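Local atomic coordinates of Lmo2184 protein (PDB entry 5JOQ), a protein that probably binds heme at the cell surface as the lipid-anchored substrate-binding component of an ABC-type iron uptake system. Residues K36-T41 with D92-T97. Numbering follows the deposited sequence.
Sequences KIVATT and DMVLST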
# COMPACT_ATOMS: atom_id res chain seq x y z
N LYS A 36 -18.51 22.45 20.11
CA LYS A 36 -18.00 22.24 18.76
C LYS A 36 -16.84 21.26 18.84
O LYS A 36 -15.77 21.59 19.37
CB LYS A 36 -17.59 23.57 18.14
CG LYS A 36 -18.71 24.59 18.12
CD LYS A 36 -18.53 25.61 17.00
CE LYS A 36 -17.26 26.42 17.16
NZ LYS A 36 -17.29 27.36 18.33
N ILE A 37 -17.02 20.05 18.31
CA ILE A 37 -16.07 18.96 18.48
C ILE A 37 -15.53 18.54 17.12
O ILE A 37 -16.30 18.36 16.18
CB ILE A 37 -16.73 17.75 19.19
CG1 ILE A 37 -17.38 18.18 20.50
CG2 ILE A 37 -15.70 16.65 19.40
CD1 ILE A 37 -18.29 17.08 21.16
N VAL A 38 -14.21 18.35 17.03
CA VAL A 38 -13.58 17.74 15.85
C VAL A 38 -13.11 16.34 16.21
O VAL A 38 -12.34 16.16 17.17
CB VAL A 38 -12.42 18.59 15.33
CG1 VAL A 38 -11.64 17.83 14.24
CG2 VAL A 38 -12.96 19.89 14.77
N ALA A 39 -13.58 15.33 15.48
CA ALA A 39 -13.07 13.96 15.63
C ALA A 39 -12.04 13.69 14.54
O ALA A 39 -12.36 13.85 13.36
CB ALA A 39 -14.20 12.94 15.54
N THR A 40 -10.82 13.28 14.91
CA THR A 40 -9.77 13.10 13.91
C THR A 40 -9.54 11.65 13.50
O THR A 40 -8.63 11.39 12.70
CB THR A 40 -8.43 13.68 14.36
OG1 THR A 40 -7.96 12.92 15.47
CG2 THR A 40 -8.57 15.14 14.78
N THR A 41 -10.33 10.69 13.99
CA THR A 41 -10.19 9.32 13.50
C THR A 41 -11.56 8.69 13.28
O THR A 41 -12.57 9.11 13.86
CB THR A 41 -9.40 8.42 14.47
OG1 THR A 41 -10.27 8.01 15.53
CG2 THR A 41 -8.20 9.18 15.06
N ASP A 92 -14.23 23.69 20.23
CA ASP A 92 -14.00 23.64 21.68
C ASP A 92 -13.10 22.47 22.07
O ASP A 92 -12.39 22.54 23.08
CB ASP A 92 -15.34 23.53 22.40
CG ASP A 92 -16.27 24.70 22.09
OD1 ASP A 92 -15.85 25.84 22.32
OD2 ASP A 92 -17.38 24.47 21.56
N MET A 93 -13.11 21.40 21.29
CA MET A 93 -12.30 20.23 21.60
C MET A 93 -11.94 19.49 20.32
O MET A 93 -12.78 19.32 19.43
CB MET A 93 -13.07 19.29 22.55
CG MET A 93 -12.28 18.01 22.95
SD MET A 93 -10.77 18.43 23.87
CE MET A 93 -11.42 19.42 25.24
N VAL A 94 -10.69 19.05 20.22
CA VAL A 94 -10.22 18.18 19.14
C VAL A 94 -9.86 16.84 19.78
O VAL A 94 -9.15 16.81 20.78
CB VAL A 94 -9.01 18.79 18.42
CG1 VAL A 94 -8.51 17.85 17.30
CG2 VAL A 94 -9.32 20.21 17.86
N LEU A 95 -10.38 15.73 19.24
CA LEU A 95 -10.18 14.40 19.81
C LEU A 95 -9.22 13.58 18.95
O LEU A 95 -9.46 13.39 17.74
CB LEU A 95 -11.51 13.65 19.96
CG LEU A 95 -12.60 14.31 20.81
CD1 LEU A 95 -13.83 13.44 20.75
CD2 LEU A 95 -12.16 14.47 22.29
N SER A 96 -8.17 13.06 19.57
CA SER A 96 -7.20 12.19 18.88
C SER A 96 -6.94 11.03 19.84
O SER A 96 -7.70 10.81 20.80
CB SER A 96 -5.94 12.99 18.51
OG SER A 96 -4.97 12.17 17.85
N THR A 97 -5.84 10.29 19.61
CA THR A 97 -5.54 9.13 20.45
C THR A 97 -4.17 9.28 21.12
O THR A 97 -3.26 9.98 20.62
CB THR A 97 -5.55 7.81 19.65
OG1 THR A 97 -4.49 7.84 18.67
CG2 THR A 97 -6.92 7.55 18.97
O HOH W 1 -5.60 11.62 15.25
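Val38 is gripped through both its backbone polar atoms by strand 93-97: its N donates to Met93 O at 3.0 Å, and its O accepts from Leu95 N at 2.9 Å, each bond close to straight. Ile37 and Leu95 lie on one face of this parallel pair, where Ile37 CG2 comes 4.0 Å from Leu95 CD1; helix 42-50 covers Leu95 with Ile44 and Met48, and Leu133 of helix 123-136 also packs on it. On the face bearing Val38 and Val94, the methyl CG1 of Val94 meets Thr40 CG2 at 3.7 Å. Strand 93-97 is the middle of a three-stranded parallel sheet, with 115-118 on its other edge, in the N-terminal lobe of a periplasmic binding protein of the bacterial solute-binding protein 8 family. Where strand 37-39 ends, Leu95 O takes two donors from one residue, Thr40 N and Thr40 OG1; a chi1 of 66° sets the hydroxyl where it reaches this oxygen, at 2.8 Å. A water donating to OG1 links it to Ser96 OG. Thr41, the N-cap residue, accepts Ile44 N of helix 42-50 at its OG1. The opposite end is more open to solvent and held by polar bonds, not apolar side chains: Asp92 OD2 receives Lys36 N on its anti side at 2.7 Å, and Lys36 O accepts from both Asp92 N (2.7 Å) and, in a longer bond, Met93 N (3.3 Å).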